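Local atomic coordinates of putative Type I topoisomerase (PDB entry 3M4A), a protein that probably relaxes supercoiled DNA by cutting and rejoining one strand without ATP, as type IB topoisomerases do. Residues 249-254 / 268-273; 261-266 / 296-301. All coordinates share one frame; numbering follows the deposited sequence.

Overall arrangement
From the N terminus, the chain passes three small antiparallel sheets and several helices before helix 235-254, whose last residues form the first half of contact 1. A short connection leads into helix 260-278. Its beginning, 261-266, supplies the first half of contact 2, and the following turns, 268-273, close contact 1 as a helical hairpin. The chain then runs through helix 282-289 to the end of helix 292-299, where 296-301 closes contact 2 over a longer, mostly helical excursion. The two closures therefore cross. Their centres lie about 10 Å apart, and L251 of contact 1 packs on V266 and Y298 of contact 2, joining three helices.

Contact 1. Residues 249-254 / 268-273; sequences EYLAQQ and VDCVKF
The ring of Y250 lies against the backbone and side chain of C270, and this is the tight part of the contact. With CG anti to the backbone N (chi1 -173°), the tyrosine leaves helix 235-254 toward helix 260-278. Its CD2 comes to 3.5 Å from C270 CB, and its CE2 reaches C270 CA at the same distance. The cysteine sulfur stands obliquely off the ring, SG 5.0 Å from the Y250 centroid, in a sulfur-aromatic contact. SG also touches L251, 4.0 Å from CG, so the sulfur of the buried cysteine meets the side chains of two consecutive residues, Y250 and L251. Within its own helix, Q254 lays its CG over one face of the Y250 ring, near the rim.

Toward solvent the packing is looser. F273 is exposed, and its ring meets the tyrosine by CD1, 3.6 Å from Y250 CE1; the two planes are inclined at 39°, an oblique aromatic contact. At the far end of the tyrosine, OH rests 3.6 Å from D269 CB, and a water lies between the two polar ends. That water donates to D269 OD2 at 2.9 Å but is held weakly by the phenol oxygen. The stronger partner of D269 is K265, one turn earlier, whose NZ forms a salt bridge with OD2.

The axes of the two segments approach to 10.1 Å and run roughly antiparallel, at 138°, as the arms of a helical hairpin in the catalytic-core region. L251 also packs on I294 and F295 of helix 292-299, and V271 on F295, while V271 also reaches P282 and R286 of helix 282-289.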
loop_
_atom_site.group_PDB
_atom_site.type_symbol
_atom_site.label_atom_id
_atom_site.label_comp_id
_atom_site.label_asym_id
_atom_site.label_seq_id
_atom_site.Cartn_x
_atom_site.Cartn_y
_atom_site.Cartn_z
ATOM N N GLU A 249 3.999 1.955 15.426
ATOM C CA GLU A 249 3.084 1.252 16.345
ATOM C C GLU A 249 3.842 0.507 17.413
ATOM O O GLU A 249 3.510 0.586 18.602
ATOM C CB GLU A 249 2.239 0.253 15.562
ATOM C CG GLU A 249 1.167 0.880 14.735
ATOM C CD GLU A 249 0.407 -0.117 13.865
ATOM O OE1 GLU A 249 0.970 -1.181 13.484
ATOM O OE2 GLU A 249 -0.754 0.173 13.561
ATOM N N TYR A 250 4.869 -0.212 16.976
ATOM C CA TYR A 250 5.739 -0.950 17.877
ATOM C C TYR A 250 6.333 -0.019 18.920
ATOM O O TYR A 250 6.238 -0.282 20.094
ATOM C CB TYR A 250 6.835 -1.643 17.092
ATOM C CG TYR A 250 7.720 -2.579 17.874
ATOM C CD1 TYR A 250 7.362 -3.921 18.054
ATOM C CD2 TYR A 250 8.922 -2.146 18.390
ATOM C CE1 TYR A 250 8.179 -4.795 18.744
ATOM C CE2 TYR A 250 9.762 -3.025 19.083
ATOM C CZ TYR A 250 9.368 -4.349 19.255
ATOM O OH TYR A 250 10.199 -5.224 19.939
ATOM N N LEU A 251 6.937 1.082 18.492
ATOM C CA LEU A 251 7.554 1.994 19.449
ATOM C C LEU A 251 6.532 2.607 20.423
ATOM O O LEU A 251 6.795 2.745 21.627
ATOM C CB LEU A 251 8.346 3.070 18.699
ATOM C CG LEU A 251 9.565 2.560 17.917
ATOM C CD1 LEU A 251 10.156 3.634 17.007
ATOM C CD2 LEU A 251 10.635 2.004 18.874
ATOM N N ALA A 252 5.351 2.959 19.923
ATOM C CA ALA A 252 4.301 3.530 20.773
ATOM C C ALA A 252 3.877 2.520 21.841
ATOM O O ALA A 252 3.646 2.866 23.014
ATOM C CB ALA A 252 3.109 3.951 19.930
ATOM N N GLN A 253 3.804 1.259 21.437
ATOM C CA GLN A 253 3.364 0.199 22.325
ATOM C C GLN A 253 4.431 -0.203 23.331
ATOM O O GLN A 253 4.129 -0.399 24.521
ATOM C CB GLN A 253 2.883 -0.981 21.485
ATOM C CG GLN A 253 1.586 -0.622 20.816
ATOM C CD GLN A 253 1.205 -1.551 19.688
ATOM O OE1 GLN A 253 1.648 -2.707 19.621
ATOM N NE2 GLN A 253 0.364 -1.052 18.800
ATOM N N GLN A 254 5.680 -0.286 22.880
ATOM C CA GLN A 254 6.799 -0.570 23.789
ATOM C C GLN A 254 6.925 0.549 24.812
ATOM O O GLN A 254 7.072 0.294 26.010
ATOM C CB GLN A 254 8.115 -0.730 23.019
ATOM C CG GLN A 254 8.157 -1.916 22.047
ATOM C CD GLN A 254 7.622 -3.200 22.657
ATOM O OE1 GLN A 254 8.141 -3.688 23.673
ATOM N NE2 GLN A 254 6.557 -3.740 22.069
ATOM N N VAL A 268 16.731 -1.057 18.045
ATOM C CA VAL A 268 17.286 -2.310 17.491
ATOM C C VAL A 268 16.215 -3.397 17.429
ATOM O O VAL A 268 16.036 -4.024 16.382
ATOM C CB VAL A 268 18.515 -2.813 18.311
ATOM C CG1 VAL A 268 18.921 -4.233 17.893
ATOM C CG2 VAL A 268 19.671 -1.850 18.145
ATOM N N ASP A 269 15.487 -3.601 18.522
ATOM C CA ASP A 269 14.412 -4.596 18.570
ATOM C C ASP A 269 13.323 -4.302 17.536
ATOM O O ASP A 269 12.795 -5.216 16.899
ATOM C CB ASP A 269 13.765 -4.643 19.951
ATOM C CG ASP A 269 14.652 -5.285 21.002
ATOM O OD1 ASP A 269 15.560 -6.071 20.647
ATOM O OD2 ASP A 269 14.410 -5.018 22.193
ATOM N N CYS A 270 12.988 -3.024 17.400
ATOM C CA CYS A 270 11.987 -2.570 16.433
ATOM C C CYS A 270 12.387 -2.919 15.003
ATOM O O CYS A 270 11.593 -3.513 14.267
ATOM C CB CYS A 270 11.775 -1.064 16.588
ATOM S SG CYS A 270 10.673 -0.289 15.395
ATOM N N VAL A 271 13.621 -2.579 14.621
ATOM C CA VAL A 271 14.123 -2.866 13.285
ATOM C C VAL A 271 14.077 -4.361 12.990
ATOM O O VAL A 271 13.694 -4.758 11.901
ATOM C CB VAL A 271 15.557 -2.306 13.054
ATOM C CG1 VAL A 271 16.134 -2.792 11.720
ATOM C CG2 VAL A 271 15.531 -0.780 13.094
ATOM N N LYS A 272 14.456 -5.174 13.969
ATOM C CA LYS A 272 14.456 -6.619 13.771
ATOM C C LYS A 272 13.032 -7.179 13.629
ATOM O O LYS A 272 12.807 -8.095 12.841
ATOM C CB LYS A 272 15.266 -7.307 14.876
ATOM C CG LYS A 272 16.729 -6.862 14.862
ATOM C CD LYS A 272 17.657 -7.778 15.641
ATOM C CE LYS A 272 17.366 -7.733 17.129
ATOM N NZ LYS A 272 18.523 -8.205 17.939
ATOM N N PHE A 273 12.071 -6.596 14.348
ATOM C CA PHE A 273 10.667 -7.028 14.269
ATOM C C PHE A 273 10.098 -6.699 12.896
ATOM O O PHE A 273 9.484 -7.541 12.254
ATOM C CB PHE A 273 9.835 -6.358 15.374
ATOM C CG PHE A 273 8.492 -6.986 15.600
ATOM C CD1 PHE A 273 8.260 -7.786 16.710
ATOM C CD2 PHE A 273 7.434 -6.752 14.718
ATOM C CE1 PHE A 273 7.026 -8.365 16.925
ATOM C CE2 PHE A 273 6.175 -7.325 14.932
ATOM C CZ PHE A 273 5.978 -8.145 16.033
HETATM O O HOH W 1 11.901 -3.551 22.413
#

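Contact 2. Residues 261-266 / 296-301; sequences RQAKKV and DRYLDG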
loop_
_atom_site.group_PDB
_atom_site.type_symbol
_atom_site.label_atom_id
_atom_site.label_comp_id
_atom_site.label_asym_id
_atom_site.label_seq_id
_atom_site.Cartn_x
_atom_site.Cartn_y
_atom_site.Cartn_z
ATOM N N ARG A 261 20.392 5.812 25.546
ATOM C CA ARG A 261 21.069 4.539 25.316
ATOM C C ARG A 261 20.075 3.380 25.384
ATOM O O ARG A 261 20.137 2.464 24.569
ATOM C CB ARG A 261 22.207 4.329 26.324
ATOM C CG ARG A 261 23.302 3.412 25.807
ATOM C CD ARG A 261 24.382 3.108 26.858
ATOM N NE ARG A 261 24.029 1.973 27.719
ATOM C CZ ARG A 261 24.006 0.697 27.324
ATOM N NH1 ARG A 261 24.298 0.367 26.066
ATOM N NH2 ARG A 261 23.678 -0.261 28.189
ATOM N N GLN A 262 19.158 3.435 26.348
ATOM C CA GLN A 262 18.114 2.416 26.468
ATOM C C GLN A 262 17.118 2.507 25.313
ATOM O O GLN A 262 16.614 1.477 24.846
ATOM C CB GLN A 262 17.381 2.524 27.808
ATOM C CG GLN A 262 18.181 2.003 29.005
ATOM C CD GLN A 262 18.584 0.542 28.856
ATOM O OE1 GLN A 262 19.770 0.208 28.919
ATOM N NE2 GLN A 262 17.604 -0.330 28.637
ATOM N N ALA A 263 16.837 3.736 24.872
ATOM C CA ALA A 263 15.966 3.985 23.710
ATOM C C ALA A 263 16.539 3.351 22.449
ATOM O O ALA A 263 15.815 2.770 21.649
ATOM C CB ALA A 263 15.763 5.495 23.496
ATOM N N LYS A 264 17.850 3.464 22.263
ATOM C CA LYS A 264 18.487 2.909 21.077
ATOM C C LYS A 264 18.420 1.374 21.035
ATOM O O LYS A 264 18.368 0.787 19.954
ATOM C CB LYS A 264 19.925 3.409 20.954
ATOM C CG LYS A 264 20.013 4.840 20.497
ATOM C CD LYS A 264 21.444 5.314 20.516
ATOM C CE LYS A 264 21.565 6.732 19.992
ATOM N NZ LYS A 264 22.931 7.288 20.250
ATOM N N LYS A 265 18.407 0.734 22.201
ATOM C CA LYS A 265 18.191 -0.710 22.288
ATOM C C LYS A 265 16.790 -1.081 21.782
ATOM O O LYS A 265 16.607 -2.109 21.124
ATOM C CB LYS A 265 18.338 -1.194 23.736
ATOM C CG LYS A 265 18.172 -2.709 23.910
ATOM C CD LYS A 265 17.599 -3.112 25.269
ATOM C CE LYS A 265 16.073 -3.003 25.320
ATOM N NZ LYS A 265 15.417 -3.969 24.397
ATOM N N VAL A 266 15.802 -0.264 22.125
ATOM C CA VAL A 266 14.427 -0.516 21.673
ATOM C C VAL A 266 14.359 -0.385 20.147
ATOM O O VAL A 266 13.682 -1.177 19.468
ATOM C CB VAL A 266 13.392 0.434 22.334
ATOM C CG1 VAL A 266 11.964 0.125 21.826
ATOM C CG2 VAL A 266 13.447 0.339 23.868
ATOM N N ASP A 296 13.682 9.437 15.177
ATOM C CA ASP A 296 13.969 10.774 15.745
ATOM C C ASP A 296 12.954 11.151 16.821
ATOM O O ASP A 296 13.312 11.522 17.946
ATOM C CB ASP A 296 13.956 11.868 14.676
ATOM C CG ASP A 296 15.122 11.783 13.706
ATOM O OD1 ASP A 296 16.162 11.152 14.016
ATOM O OD2 ASP A 296 14.973 12.359 12.617
ATOM N N ARG A 297 11.666 11.030 16.500
ATOM C CA ARG A 297 10.650 11.366 17.482
ATOM C C ARG A 297 10.737 10.484 18.721
ATOM O O ARG A 297 10.652 10.975 19.855
ATOM C CB ARG A 297 9.254 11.331 16.854
ATOM C CG ARG A 297 9.057 12.334 15.747
ATOM C CD ARG A 297 9.154 13.806 16.173
ATOM N NE ARG A 297 8.981 14.605 14.974
ATOM C CZ ARG A 297 9.955 14.915 14.115
ATOM N NH1 ARG A 297 11.209 14.536 14.353
ATOM N NH2 ARG A 297 9.690 15.606 13.020
ATOM N N TYR A 298 10.939 9.182 18.525
ATOM C CA TYR A 298 11.072 8.265 19.649
ATOM C C TYR A 298 12.212 8.677 20.578
ATOM O O TYR A 298 12.063 8.673 21.796
ATOM C CB TYR A 298 11.286 6.834 19.149
ATOM C CG TYR A 298 11.343 5.835 20.270
ATOM C CD1 TYR A 298 10.191 5.493 20.979
ATOM C CD2 TYR A 298 12.555 5.253 20.655
ATOM C CE1 TYR A 298 10.237 4.586 22.020
ATOM C CE2 TYR A 298 12.614 4.338 21.690
ATOM C CZ TYR A 298 11.460 4.007 22.374
ATOM O OH TYR A 298 11.507 3.107 23.416
ATOM N N LEU A 299 13.339 9.044 19.993
ATOM C CA LEU A 299 14.519 9.462 20.760
ATOM C C LEU A 299 14.306 10.766 21.538
ATOM O O LEU A 299 14.984 11.009 22.545
ATOM C CB LEU A 299 15.736 9.571 19.837
ATOM C CG LEU A 299 16.253 8.207 19.372
ATOM C CD1 LEU A 299 17.301 8.353 18.285
ATOM C CD2 LEU A 299 16.792 7.407 20.530
ATOM N N ASP A 300 13.350 11.571 21.090
ATOM C CA ASP A 300 12.914 12.774 21.794
ATOM C C ASP A 300 11.688 12.529 22.691
ATOM O O ASP A 300 11.079 13.487 23.181
ATOM C CB ASP A 300 12.613 13.883 20.774
ATOM C CG ASP A 300 13.882 14.518 20.200
ATOM O OD1 ASP A 300 14.964 14.333 20.784
ATOM O OD2 ASP A 300 13.786 15.200 19.170
ATOM N N GLY A 301 11.311 11.261 22.880
ATOM C CA GLY A 301 10.236 10.870 23.797
ATOM C C GLY A 301 8.825 11.038 23.253
ATOM O O GLY A 301 7.865 11.168 24.023
#
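Y298 turns its CG anti to the backbone N (chi1 -176°) and V266 does the same with its CG1, torsions that set the start of each side chain on its way to the other helix. The setting is helix-to-helix packing: one turn near the start of helix 260-278 meets the last turn of helix 292-299, which ends in a Schellman motif with G301, at positive phi, as its C-prime residue and G301 N bonded to Y298 O.

The aromatic side chain crosses V266 at about a right angle. Its OH touches CB and both methyls of the valine, 3.4 Å from V266 CG1, an apolar neighbourhood for a buried hydroxyl whose polar need is met by a hydrogen bond with the carbonyl oxygen of G255. One edge of the ring faces A263: the backbone O of A263 lies near the ring plane, 3.6 Å from Y298 CE2, and A263 CB adds an apolar contact to the same carbon at 3.8 Å. An alanine in place of Y298 would probably leave the G255 carbonyl without this partner and open a gap beside V266 and A263.

L299 covers the outer part of the contact, where K264 is exposed. The chain of K264 extends past the leucine at about a right angle, touching it by an aliphatic carbon rather than by its ammonium group. A single methyl, L299 CD2, meets both partners: A263 CB at 3.7 Å and K264 CG at 4.1 Å.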